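CheC, inhibitor of MCP methylation / FliN fusion protein (Thermotoga maritima, PDB 4HYN) is the flagellar rotor protein FliY, whose CheC-like domain belongs to a phosphatase family and probably dephosphorylates the chemotaxis response regulator CheY. Local coordinates at residues N49-F54 and P147-P152; G56-V61 and L142-P147; N73-D78 and F179-S184; L77-V82 and E99-I104. All coordinates share one frame; numbering follows the deposited sequence.

Contact 1: residues N49-F54 and P147-P152; sequences NVKSDF and PNTQFP
Two loops of the CheC-like fold meet here over the sheet. Segment 49-54, a turn whose residues 49-53 have helical backbone angles, links strands 35-46 and 57-66; the loop 147-152 follows strand 133-143. The apolar half is built round the Phe151 ring. Val50 sets its CG1 methyl anti to the backbone N (chi1 174°) and so places it squarely over the centre of that ring, a CH-pi contact with CG1 3.5 Å from the Phe151 centroid. Pro152 CD lies on the opposite face, displaced toward the rim. Phe54 comes beside it with its plane almost parallel, 12° away, but the rings are slid so far apart that they barely overlap; Phe54 CE2 and Phe151 CE2 meet at 3.7 Å.

The polar half is carried by Lys51, which crosses to the other loop. Its chain is fully extended, with CG anti to the backbone N, and this reach suits lysine: the ammonium NZ donates to Thr149 O at 2.8 Å, approaching from above the carbonyl plane. NZ also bonds to Asp146 O, so one charged group ties down two backbone carbonyls. In the second shell, Thr149 OG1 lies within hydrogen-bonding distance of Asp146 O and Asn143 O, which must share its single proton. Ser52 adds a side-chain bond to the backbone bonds of its turn: OG donates to Asn49 O at 2.7 Å, in the carbonyl plane and on a lone pair.

Contact 2: residues G56-V61 and L142-P147; sequences GEQVVV and LNFDDP
The backbones of 56-61 and 142-147 run antiparallel, and the Gln58-Leu142 pair carries two nearly straight hydrogen bonds, Gln58 N to Leu142 O at 2.9 Å and Leu142 N to Gln58 O at 2.7 Å. Glu57 and Asn143 form the adjoining non-hydrogen-bonded pair. Beyond it the second strand gives way to a type I turn from Asn143 to Asp146, yet the pairing goes on for one more step: Phe144 N donates to Gly56 O, a more bent bond at 139°.

Asn143 suits the head of this turn because its OD1, with CG anti to the backbone N, accepts from Asp145 N at 3.1 Å and makes an Asx turn. Asp145 folds back from the turn, so that OD1 takes the N-H of Gly56 at 3.2 Å; the bond is straight (172°) but enters from above the carboxylate plane. Gly56 has a positive phi of 72°, a conformation that favours glycine.

The Phe144 ring lies alongside the first strand. Gly56 O sits in plane at its edge, where the polarised ring hydrogens suit an oxygen, and Val60 CG1 approaches the same rim, 4.1 Å from Phe144 CZ. Leu142 CG lies on one face, toward the rim, and Leu142 CD2 also reaches Val60 CG1. Phe54 and Phe151 of the neighbouring loops pack against Phe144.

Strand 133-143 is an outermost strand of the chain's sheet. Strand 57-66 joins it to strand 71-78 through backbone bonds of Val59 with Leu77 and Val61 with Leu75, and Glu57 OE1 makes a salt bridge to Lys79 at the start of helix 79-89.

Contact 3: residues N73-D78 and F179-S184; sequences NVLVLD and FYQVIS
The Phe179 ring has Leu75 CD2 at its edge, near its plane, and meets Phe167 of strand 161-171 at a shallow angle, while the Tyr180 ring has Val76 O near its plane at the edge. These aromatics belong to two antiparallel strands, 73-78 and 179-184, in the middle of the six-stranded sheet of the CheC-like fold. Phe179 holds its ring in the crowded position between the backbone N and the carbonyl carbon (chi1 57°), with CB against Leu77 CG.

The hydrogen-bonded pairs Val74-Val182 and Val76-Tyr180 carry four bonds, all with the donor in the carbonyl plane; the shortest is Val76 N to Tyr180 O at 2.7 Å. Between them, the non-hydrogen-bonded pair Leu75-Gln181 contributes two CA-H...O contacts.

Beta-branched valines suit the face that Val74, Val76 and Val182 share, where Phe151 covers Val74 and Val182. On the other face Leu75 and Leu77 touch Met113 of helix 103-128, and Leu75 CD2 touches Gln181 CB. A polar pair is set among these apolar groups: buried Asn73, with CG anti to the backbone N, uses ND2 to donate to Gln181 OE1 at 3.1 Å, from above the plane of the acceptor amide.

Contact 4: residues L77-V82 and E99-I104; sequences LDKKLV and EELDEI
Lys79, with chi1 at -93° and a bend only at chi4 (55°), sends its methylene chain across Glu99 at about a right angle, and Glu99 meets it with CG anti to its carbonyl carbon and an extended chain. The lysine runs over Glu99 CB and past Glu99 O, 3.6 Å from Lys79 CE, without a hydrogen bond. Leu101 has its CG in the crowded position (chi1 38°), which brings CD2 to 3.8 Å from Lys79 CG and to 4.2 Å from Val82 CG1. Leucine suits the place because its branched methyls fill the angle between the Lys79 chain and Val82, with Val59 and Ile141 also touching it. Lys80 crosses Glu99 obliquely, its NZ 3.5 Å from Glu99 CG.

The two segments are the entrances to helices 79-89 and 103-128. Asp78 is the N-cap of the first and accepts from Leu81 N at 3.1 Å; Asp102 caps the second, weakly to Ile104 N and also to Lys105 N. Aspartate's short carboxylate can fold back onto the first turn.

No hydrogen bond crosses the contact. Lys80 NZ stays 4.2 Å from Glu99 OE1, beyond a salt bridge. Across this contact the lysines act mainly through their methylenes, while the Lys79 charge is spent on Glu57; electrostatic attraction is probably a modest addition.

Overall arrangement
Contact 3 is the core of the set, its centre about 4 Å from the centre of the chain; the centres of the other three lie about 16 Å from it. Contacts 2 and 3 are both antiparallel strand pairs of one sheet, joined where strand 57-66 bonds to strand 71-78, but contact 2 passes at the sheet edge into a turn with carboxylate and amide bonds. Contact 1 continues from that turn, sharing Pro147, and lays its aromatic cluster on the valine face of contact 3. Contact 4 starts from the end of the same strand 71-78 and lies at the surface, where methylenes and charges too far apart for a salt bridge replace regular backbone bonding; the Glu57-Lys79 salt bridge links it to contact 2.

Contact 1: residues N49-F54 and P147-P152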
loop_
_atom_site.group_PDB
_atom_site.type_symbol
_atom_site.label_atom_id
_atom_site.label_comp_id
_atom_site.label_asym_id
_atom_site.label_seq_id
_atom_site.Cartn_x
_atom_site.Cartn_y
_atom_site.Cartn_z
ATOM N N ASN A 49 5.950 14.716 9.076
ATOM C CA ASN A 49 5.044 14.178 10.085
ATOM C C ASN A 49 4.611 12.735 9.876
ATOM O O ASN A 49 3.956 12.166 10.749
ATOM C CB ASN A 49 3.790 15.050 10.220
ATOM C CG ASN A 49 4.089 16.462 10.729
ATOM O OD1 ASN A 49 3.424 17.421 10.331
ATOM N ND2 ASN A 49 5.077 16.591 11.614
ATOM N N VAL A 50 4.980 12.129 8.749
ATOM C CA VAL A 50 4.563 10.752 8.476
ATOM C C VAL A 50 4.973 9.727 9.535
ATOM O O VAL A 50 4.130 8.964 10.019
ATOM C CB VAL A 50 5.031 10.277 7.087
ATOM C CG1 VAL A 50 4.706 8.804 6.889
ATOM C CG2 VAL A 50 4.355 11.096 6.013
ATOM N N LYS A 51 6.252 9.721 9.907
ATOM C CA LYS A 51 6.740 8.778 10.905
ATOM C C LYS A 51 5.941 8.810 12.213
ATOM O O LYS A 51 5.667 7.759 12.802
ATOM C CB LYS A 51 8.225 9.009 11.203
ATOM C CG LYS A 51 8.829 7.934 12.084
ATOM C CD LYS A 51 10.181 8.342 12.632
ATOM C CE LYS A 51 10.737 7.269 13.566
ATOM N NZ LYS A 51 11.962 7.704 14.286
ATOM N N SER A 52 5.546 10.004 12.654
ATOM C CA SER A 52 4.788 10.132 13.898
ATOM C C SER A 52 3.374 9.547 13.819
ATOM O O SER A 52 2.687 9.447 14.838
ATOM C CB SER A 52 4.728 11.592 14.354
ATOM O OG SER A 52 4.025 12.394 13.412
ATOM N N ASP A 53 2.929 9.188 12.614
ATOM C CA ASP A 53 1.604 8.601 12.427
ATOM C C ASP A 53 1.575 7.131 12.813
ATOM O O ASP A 53 0.508 6.582 13.081
ATOM C CB ASP A 53 1.154 8.706 10.971
ATOM C CG ASP A 53 0.678 10.086 10.595
ATOM O OD1 ASP A 53 0.544 10.321 9.375
ATOM O OD2 ASP A 53 0.422 10.922 11.494
ATOM N N PHE A 54 2.740 6.485 12.783
ATOM C CA PHE A 54 2.850 5.069 13.120
ATOM C C PHE A 54 3.687 4.875 14.374
ATOM O O PHE A 54 4.563 5.677 14.669
ATOM C CB PHE A 54 3.493 4.300 11.964
ATOM C CG PHE A 54 2.849 4.555 10.631
ATOM C CD1 PHE A 54 1.679 3.898 10.273
ATOM C CD2 PHE A 54 3.409 5.462 9.738
ATOM C CE1 PHE A 54 1.073 4.141 9.049
ATOM C CE2 PHE A 54 2.807 5.712 8.498
ATOM C CZ PHE A 54 1.637 5.050 8.156
ATOM N N PRO A 147 13.931 6.613 17.755
ATOM C CA PRO A 147 14.047 7.996 17.274
ATOM C C PRO A 147 15.002 8.226 16.110
ATOM O O PRO A 147 14.883 9.225 15.405
ATOM C CB PRO A 147 14.479 8.763 18.529
ATOM C CG PRO A 147 15.169 7.734 19.344
ATOM C CD PRO A 147 14.307 6.522 19.175
ATOM N N ASN A 148 15.910 7.287 15.878
ATOM C CA ASN A 148 16.884 7.424 14.801
ATOM C C ASN A 148 16.397 6.955 13.439
ATOM O O ASN A 148 17.000 7.290 12.418
ATOM C CB ASN A 148 18.169 6.673 15.156
ATOM C CG ASN A 148 18.768 7.136 16.465
ATOM O OD1 ASN A 148 18.923 8.337 16.698
ATOM N ND2 ASN A 148 19.086 6.188 17.340
ATOM N N THR A 149 15.342 6.146 13.417
ATOM C CA THR A 149 14.828 5.643 12.151
ATOM C C THR A 149 14.071 6.704 11.370
ATOM O O THR A 149 13.502 7.635 11.937
ATOM C CB THR A 149 13.928 4.408 12.341
ATOM O OG1 THR A 149 12.832 4.735 13.202
ATOM C CG2 THR A 149 14.724 3.246 12.927
ATOM N N GLN A 150 14.109 6.585 10.052
ATOM C CA GLN A 150 13.414 7.533 9.199
ATOM C C GLN A 150 12.474 6.802 8.240
ATOM O O GLN A 150 12.791 5.719 7.740
ATOM C CB GLN A 150 14.429 8.381 8.417
ATOM C CG GLN A 150 15.344 9.226 9.309
ATOM C CD GLN A 150 16.490 9.889 8.547
ATOM O OE1 GLN A 150 17.534 10.214 9.126
ATOM N NE2 GLN A 150 16.301 10.090 7.240
ATOM N N PHE A 151 11.297 7.370 8.019
ATOM C CA PHE A 151 10.357 6.769 7.086
ATOM C C PHE A 151 10.990 6.856 5.676
ATOM O O PHE A 151 11.718 7.816 5.373
ATOM C CB PHE A 151 9.030 7.542 7.132
ATOM C CG PHE A 151 7.879 6.807 6.519
ATOM C CD1 PHE A 151 7.574 6.958 5.171
ATOM C CD2 PHE A 151 7.102 5.949 7.286
ATOM C CE1 PHE A 151 6.511 6.262 4.597
ATOM C CE2 PHE A 151 6.045 5.254 6.723
ATOM C CZ PHE A 151 5.750 5.412 5.374
ATOM N N PRO A 152 10.790 5.823 4.825
ATOM C CA PRO A 152 11.356 5.836 3.468
ATOM C C PRO A 152 11.076 7.178 2.763
ATOM O O PRO A 152 10.002 7.768 2.925
ATOM C CB PRO A 152 10.635 4.674 2.801
ATOM C CG PRO A 152 10.525 3.689 3.909
ATOM C CD PRO A 152 10.064 4.558 5.069
#

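Contact 2: residues G56-V61 and L142-P147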
loop_
_atom_site.group_PDB
_atom_site.type_symbol
_atom_site.label_atom_id
_atom_site.label_comp_id
_atom_site.label_asym_id
_atom_site.label_seq_id
_atom_site.Cartn_x
_atom_site.Cartn_y
_atom_site.Cartn_z
ATOM N N GLY A 56 5.436 1.640 17.219
ATOM C CA GLY A 56 5.843 0.250 17.313
ATOM C C GLY A 56 6.688 -0.222 16.145
ATOM O O GLY A 56 6.982 0.535 15.225
ATOM N N GLU A 57 7.101 -1.480 16.204
ATOM C CA GLU A 57 7.925 -2.081 15.162
ATOM C C GLU A 57 6.982 -2.615 14.080
ATOM O O GLU A 57 6.117 -3.445 14.363
ATOM C CB GLU A 57 8.758 -3.214 15.772
ATOM C CG GLU A 57 10.068 -3.519 15.071
ATOM C CD GLU A 57 10.941 -4.482 15.869
ATOM O OE1 GLU A 57 11.306 -5.557 15.336
ATOM O OE2 GLU A 57 11.259 -4.166 17.039
ATOM N N GLN A 58 7.124 -2.107 12.858
ATOM C CA GLN A 58 6.269 -2.525 11.753
ATOM C C GLN A 58 7.021 -2.914 10.485
ATOM O O GLN A 58 8.230 -2.727 10.380
ATOM C CB GLN A 58 5.246 -1.429 11.441
ATOM C CG GLN A 58 4.338 -1.125 12.624
ATOM C CD GLN A 58 3.090 -0.364 12.257
ATOM O OE1 GLN A 58 2.594 0.440 13.044
ATOM N NE2 GLN A 58 2.556 -0.631 11.072
ATOM N N VAL A 59 6.288 -3.453 9.517
ATOM C CA VAL A 59 6.872 -3.874 8.253
ATOM C C VAL A 59 6.502 -2.906 7.143
ATOM O O VAL A 59 5.331 -2.584 6.962
ATOM C CB VAL A 59 6.398 -5.300 7.879
ATOM C CG1 VAL A 59 6.927 -5.707 6.494
ATOM C CG2 VAL A 59 6.867 -6.296 8.936
ATOM N N VAL A 60 7.510 -2.402 6.436
ATOM C CA VAL A 60 7.270 -1.483 5.336
ATOM C C VAL A 60 7.692 -2.157 4.047
ATOM O O VAL A 60 8.804 -2.683 3.937
ATOM C CB VAL A 60 8.006 -0.126 5.509
ATOM C CG1 VAL A 60 7.578 0.540 6.807
ATOM C CG2 VAL A 60 9.503 -0.313 5.484
ATOM N N VAL A 61 6.756 -2.225 3.107
ATOM C CA VAL A 61 7.008 -2.847 1.817
ATOM C C VAL A 61 6.957 -1.726 0.796
ATOM O O VAL A 61 5.936 -1.055 0.655
ATOM C CB VAL A 61 5.929 -3.902 1.462
ATOM C CG1 VAL A 61 6.389 -4.730 0.275
ATOM C CG2 VAL A 61 5.633 -4.799 2.654
ATOM N N LEU A 142 10.808 -1.821 10.228
ATOM C CA LEU A 142 11.203 -0.505 10.696
ATOM C C LEU A 142 10.618 -0.256 12.093
ATOM O O LEU A 142 9.421 -0.451 12.320
ATOM C CB LEU A 142 10.724 0.546 9.687
ATOM C CG LEU A 142 11.126 2.023 9.793
ATOM C CD1 LEU A 142 12.639 2.174 9.808
ATOM C CD2 LEU A 142 10.550 2.779 8.606
ATOM N N ASN A 143 11.481 0.115 13.039
ATOM C CA ASN A 143 11.050 0.395 14.407
ATOM C C ASN A 143 10.699 1.872 14.566
ATOM O O ASN A 143 11.583 2.707 14.784
ATOM C CB ASN A 143 12.142 0.008 15.408
ATOM C CG ASN A 143 11.635 -0.037 16.852
ATOM O OD1 ASN A 143 10.549 0.470 17.171
ATOM N ND2 ASN A 143 12.419 -0.663 17.728
ATOM N N PHE A 144 9.409 2.186 14.452
ATOM C CA PHE A 144 8.925 3.563 14.581
ATOM C C PHE A 144 9.140 4.168 15.968
ATOM O O PHE A 144 9.052 5.384 16.138
ATOM C CB PHE A 144 7.454 3.659 14.162
ATOM C CG PHE A 144 7.243 3.482 12.685
ATOM C CD1 PHE A 144 7.085 2.217 12.137
ATOM C CD2 PHE A 144 7.273 4.581 11.830
ATOM C CE1 PHE A 144 6.968 2.047 10.757
ATOM C CE2 PHE A 144 7.156 4.421 10.457
ATOM C CZ PHE A 144 7.005 3.145 9.917
ATOM N N ASP A 145 9.423 3.320 16.958
ATOM C CA ASP A 145 9.685 3.797 18.314
ATOM C C ASP A 145 11.167 4.159 18.520
ATOM O O ASP A 145 11.547 4.681 19.568
ATOM C CB ASP A 145 9.201 2.785 19.356
ATOM C CG ASP A 145 7.684 2.768 19.491
ATOM O OD1 ASP A 145 7.014 3.710 19.005
ATOM O OD2 ASP A 145 7.152 1.812 20.090
ATOM N N ASP A 146 11.992 3.878 17.511
ATOM C CA ASP A 146 13.410 4.215 17.546
ATOM C C ASP A 146 13.505 5.624 16.950
ATOM O O ASP A 146 13.214 5.825 15.775
ATOM C CB ASP A 146 14.213 3.227 16.695
ATOM C CG ASP A 146 15.720 3.485 16.737
ATOM O OD1 ASP A 146 16.159 4.628 16.997
ATOM O OD2 ASP A 146 16.478 2.522 16.500
ATOM N N PRO A 147 13.931 6.613 17.755
ATOM C CA PRO A 147 14.047 7.996 17.274
ATOM C C PRO A 147 15.002 8.226 16.110
ATOM O O PRO A 147 14.883 9.225 15.405
ATOM C CB PRO A 147 14.479 8.763 18.529
ATOM C CG PRO A 147 15.169 7.734 19.344
ATOM C CD PRO A 147 14.307 6.522 19.175
#

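Contact 3: residues N73-D78 and F179-S184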
loop_
_atom_site.group_PDB
_atom_site.type_symbol
_atom_site.label_atom_id
_atom_site.label_comp_id
_atom_site.label_asym_id
_atom_site.label_seq_id
_atom_site.Cartn_x
_atom_site.Cartn_y
_atom_site.Cartn_z
ATOM N N ASN A 73 6.499 3.975 -3.610
ATOM C CA ASN A 73 5.180 3.552 -3.161
ATOM C C ASN A 73 5.451 2.664 -1.944
ATOM O O ASN A 73 6.074 1.607 -2.056
ATOM C CB ASN A 73 4.485 2.774 -4.291
ATOM C CG ASN A 73 3.064 2.324 -3.939
ATOM O OD1 ASN A 73 2.411 1.649 -4.739
ATOM N ND2 ASN A 73 2.585 2.688 -2.756
ATOM N N VAL A 74 4.975 3.109 -0.787
ATOM C CA VAL A 74 5.202 2.405 0.464
ATOM C C VAL A 74 3.956 1.852 1.133
ATOM O O VAL A 74 2.943 2.539 1.240
ATOM C CB VAL A 74 5.920 3.339 1.476
ATOM C CG1 VAL A 74 6.084 2.656 2.832
ATOM C CG2 VAL A 74 7.271 3.763 0.925
ATOM N N LEU A 75 4.053 0.602 1.584
ATOM C CA LEU A 75 2.972 -0.065 2.301
ATOM C C LEU A 75 3.453 -0.299 3.728
ATOM O O LEU A 75 4.569 -0.782 3.942
ATOM C CB LEU A 75 2.622 -1.409 1.662
ATOM C CG LEU A 75 1.834 -1.435 0.353
ATOM C CD1 LEU A 75 1.419 -2.872 0.067
ATOM C CD2 LEU A 75 0.602 -0.547 0.471
ATOM N N VAL A 76 2.619 0.059 4.697
ATOM C CA VAL A 76 2.962 -0.104 6.105
ATOM C C VAL A 76 2.001 -1.088 6.760
ATOM O O VAL A 76 0.807 -0.816 6.898
ATOM C CB VAL A 76 2.930 1.258 6.862
ATOM C CG1 VAL A 76 3.358 1.074 8.320
ATOM C CG2 VAL A 76 3.841 2.259 6.170
ATOM N N LEU A 77 2.543 -2.233 7.159
ATOM C CA LEU A 77 1.767 -3.294 7.790
ATOM C C LEU A 77 2.293 -3.581 9.199
ATOM O O LEU A 77 3.510 -3.632 9.423
ATOM C CB LEU A 77 1.848 -4.578 6.949
ATOM C CG LEU A 77 1.269 -4.636 5.528
ATOM C CD1 LEU A 77 2.036 -3.729 4.597
ATOM C CD2 LEU A 77 1.342 -6.067 5.008
ATOM N N ASP A 78 1.381 -3.785 10.145
ATOM C CA ASP A 78 1.794 -4.073 11.511
ATOM C C ASP A 78 2.116 -5.553 11.720
ATOM O O ASP A 78 1.614 -6.423 10.994
ATOM C CB ASP A 78 0.769 -3.544 12.535
ATOM C CG ASP A 78 -0.437 -4.451 12.715
ATOM O OD1 ASP A 78 -0.946 -4.517 13.851
ATOM O OD2 ASP A 78 -0.897 -5.082 11.744
ATOM N N PHE A 179 -4.130 -1.642 6.845
ATOM C CA PHE A 179 -2.758 -1.272 6.537
ATOM C C PHE A 179 -2.773 0.069 5.816
ATOM O O PHE A 179 -3.830 0.552 5.419
ATOM C CB PHE A 179 -2.028 -2.346 5.719
ATOM C CG PHE A 179 -2.691 -2.697 4.421
ATOM C CD1 PHE A 179 -2.261 -2.124 3.225
ATOM C CD2 PHE A 179 -3.713 -3.648 4.382
ATOM C CE1 PHE A 179 -2.834 -2.494 2.008
ATOM C CE2 PHE A 179 -4.293 -4.023 3.168
ATOM C CZ PHE A 179 -3.851 -3.446 1.975
ATOM N N TYR A 180 -1.599 0.660 5.643
ATOM C CA TYR A 180 -1.502 1.961 5.012
ATOM C C TYR A 180 -0.530 2.043 3.855
ATOM O O TYR A 180 0.457 1.308 3.774
ATOM C CB TYR A 180 -1.137 3.035 6.055
ATOM C CG TYR A 180 -2.125 3.138 7.196
ATOM C CD1 TYR A 180 -3.214 4.007 7.126
ATOM C CD2 TYR A 180 -2.002 2.324 8.324
ATOM C CE1 TYR A 180 -4.161 4.059 8.147
ATOM C CE2 TYR A 180 -2.941 2.365 9.348
ATOM C CZ TYR A 180 -4.021 3.235 9.255
ATOM O OH TYR A 180 -4.962 3.270 10.265
ATOM N N GLN A 181 -0.841 2.967 2.961
ATOM C CA GLN A 181 -0.035 3.233 1.797
ATOM C C GLN A 181 0.287 4.721 1.825
ATOM O O GLN A 181 -0.540 5.533 2.242
ATOM C CB GLN A 181 -0.809 2.897 0.514
ATOM C CG GLN A 181 -0.252 3.579 -0.731
ATOM C CD GLN A 181 -0.972 3.176 -2.000
ATOM O OE1 GLN A 181 -0.490 2.335 -2.755
ATOM N NE2 GLN A 181 -2.120 3.793 -2.255
ATOM N N VAL A 182 1.522 5.061 1.476
ATOM C CA VAL A 182 1.915 6.450 1.420
ATOM C C VAL A 182 2.675 6.721 0.119
ATOM O O VAL A 182 3.602 5.996 -0.249
ATOM C CB VAL A 182 2.625 6.946 2.734
ATOM C CG1 VAL A 182 2.891 5.801 3.677
ATOM C CG2 VAL A 182 3.885 7.753 2.436
ATOM N N ILE A 183 2.112 7.637 -0.665
ATOM C CA ILE A 183 2.679 8.049 -1.949
ATOM C C ILE A 183 2.802 9.558 -1.933
ATOM O O ILE A 183 2.062 10.231 -1.205
ATOM C CB ILE A 183 1.792 7.642 -3.148
ATOM C CG1 ILE A 183 0.306 7.766 -2.790
ATOM C CG2 ILE A 183 2.165 6.250 -3.627
ATOM C CD1 ILE A 183 -0.655 7.508 -3.959
ATOM N N SER A 184 3.730 10.094 -2.723
ATOM C CA SER A 184 3.923 11.540 -2.757
ATOM C C SER A 184 2.749 12.263 -3.427
ATOM O O SER A 184 2.042 11.697 -4.269
ATOM C CB SER A 184 5.242 11.898 -3.453
ATOM O OG SER A 184 5.083 11.987 -4.858
#

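Contact 4: residues L77-V82 and E99-I104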
loop_
_atom_site.group_PDB
_atom_site.type_symbol
_atom_site.label_atom_id
_atom_site.label_comp_id
_atom_site.label_asym_id
_atom_site.label_seq_id
_atom_site.Cartn_x
_atom_site.Cartn_y
_atom_site.Cartn_z
ATOM N N LEU A 77 2.543 -2.233 7.159
ATOM C CA LEU A 77 1.767 -3.294 7.790
ATOM C C LEU A 77 2.293 -3.581 9.199
ATOM O O LEU A 77 3.510 -3.632 9.423
ATOM C CB LEU A 77 1.848 -4.578 6.949
ATOM C CG LEU A 77 1.269 -4.636 5.528
ATOM C CD1 LEU A 77 2.036 -3.729 4.597
ATOM C CD2 LEU A 77 1.342 -6.067 5.008
ATOM N N ASP A 78 1.381 -3.785 10.145
ATOM C CA ASP A 78 1.794 -4.073 11.511
ATOM C C ASP A 78 2.116 -5.553 11.720
ATOM O O ASP A 78 1.614 -6.423 10.994
ATOM C CB ASP A 78 0.769 -3.544 12.535
ATOM C CG ASP A 78 -0.437 -4.451 12.715
ATOM O OD1 ASP A 78 -0.946 -4.517 13.851
ATOM O OD2 ASP A 78 -0.897 -5.082 11.744
ATOM N N LYS A 79 2.994 -5.817 12.687
ATOM C CA LYS A 79 3.427 -7.172 13.018
ATOM C C LYS A 79 2.315 -8.215 13.040
ATOM O O LYS A 79 2.490 -9.313 12.516
ATOM C CB LYS A 79 4.161 -7.178 14.355
ATOM C CG LYS A 79 5.678 -7.019 14.256
ATOM C CD LYS A 79 6.277 -6.887 15.654
ATOM C CE LYS A 79 7.708 -7.376 15.699
ATOM N NZ LYS A 79 8.540 -6.680 14.694
ATOM N N LYS A 80 1.168 -7.862 13.612
ATOM C CA LYS A 80 0.050 -8.792 13.686
ATOM C C LYS A 80 -0.521 -9.160 12.334
ATOM O O LYS A 80 -0.823 -10.326 12.100
ATOM C CB LYS A 80 -1.058 -8.268 14.602
ATOM C CG LYS A 80 -0.632 -8.207 16.052
ATOM C CD LYS A 80 -1.815 -8.199 17.006
ATOM C CE LYS A 80 -1.339 -8.402 18.447
ATOM N NZ LYS A 80 -0.467 -9.620 18.581
ATOM N N LEU A 81 -0.656 -8.180 11.443
ATOM C CA LEU A 81 -1.189 -8.433 10.107
ATOM C C LEU A 81 -0.195 -9.282 9.318
ATOM O O LEU A 81 -0.569 -10.253 8.663
ATOM C CB LEU A 81 -1.456 -7.117 9.369
ATOM C CG LEU A 81 -1.935 -7.228 7.916
ATOM C CD1 LEU A 81 -3.242 -8.020 7.859
ATOM C CD2 LEU A 81 -2.117 -5.836 7.308
ATOM N N VAL A 82 1.079 -8.935 9.438
ATOM C CA VAL A 82 2.142 -9.649 8.756
ATOM C C VAL A 82 2.135 -11.124 9.159
ATOM O O VAL A 82 2.277 -12.007 8.307
ATOM C CB VAL A 82 3.509 -9.029 9.100
ATOM C CG1 VAL A 82 4.647 -9.821 8.450
ATOM C CG2 VAL A 82 3.539 -7.581 8.668
ATOM N N GLU A 99 3.470 -11.805 17.475
ATOM C CA GLU A 99 4.000 -10.750 16.624
ATOM C C GLU A 99 5.362 -11.209 16.131
ATOM O O GLU A 99 6.032 -10.513 15.372
ATOM C CB GLU A 99 4.128 -9.433 17.390
ATOM C CG GLU A 99 2.798 -8.790 17.752
ATOM C CD GLU A 99 2.927 -7.312 18.085
ATOM O OE1 GLU A 99 2.167 -6.506 17.508
ATOM O OE2 GLU A 99 3.785 -6.954 18.920
ATOM N N GLU A 100 5.756 -12.398 16.574
ATOM C CA GLU A 100 7.027 -13.001 16.201
ATOM C C GLU A 100 7.103 -13.227 14.704
ATOM O O GLU A 100 6.185 -13.776 14.097
ATOM C CB GLU A 100 7.217 -14.339 16.923
ATOM C CG GLU A 100 8.036 -14.253 18.200
ATOM C CD GLU A 100 7.485 -13.247 19.189
ATOM O OE1 GLU A 100 6.502 -13.574 19.885
ATOM O OE2 GLU A 100 8.036 -12.127 19.267
ATOM N N LEU A 101 8.200 -12.779 14.112
ATOM C CA LEU A 101 8.409 -12.946 12.688
ATOM C C LEU A 101 9.868 -13.249 12.402
ATOM O O LEU A 101 10.760 -12.813 13.127
ATOM C CB LEU A 101 7.913 -11.717 11.910
ATOM C CG LEU A 101 8.113 -10.306 12.467
ATOM C CD1 LEU A 101 9.579 -9.891 12.387
ATOM C CD2 LEU A 101 7.246 -9.331 11.683
ATOM N N ASP A 102 10.095 -14.055 11.376
ATOM C CA ASP A 102 11.441 -14.440 10.992
ATOM C C ASP A 102 11.611 -14.318 9.488
ATOM O O ASP A 102 10.678 -13.938 8.784
ATOM C CB ASP A 102 11.737 -15.873 11.454
ATOM C CG ASP A 102 10.613 -16.846 11.115
ATOM O OD1 ASP A 102 10.345 -17.073 9.915
ATOM O OD2 ASP A 102 9.998 -17.389 12.058
ATOM N N GLU A 103 12.795 -14.671 9.003
ATOM C CA GLU A 103 13.106 -14.593 7.582
ATOM C C GLU A 103 12.174 -15.454 6.725
ATOM O O GLU A 103 11.874 -15.102 5.583
ATOM C CB GLU A 103 14.570 -14.984 7.346
ATOM C CG GLU A 103 15.287 -14.137 6.291
ATOM C CD GLU A 103 15.412 -12.667 6.689
ATOM O OE1 GLU A 103 15.008 -11.791 5.890
ATOM O OE2 GLU A 103 15.919 -12.387 7.797
ATOM N N ILE A 104 11.700 -16.565 7.285
ATOM C CA ILE A 104 10.800 -17.466 6.567
ATOM C C ILE A 104 9.396 -16.868 6.417
ATOM O O ILE A 104 8.781 -16.961 5.352
ATOM C CB ILE A 104 10.740 -18.844 7.257
ATOM C CG1 ILE A 104 12.133 -19.490 7.210
ATOM C CG2 ILE A 104 9.693 -19.741 6.584
ATOM C CD1 ILE A 104 12.319 -20.647 8.153
#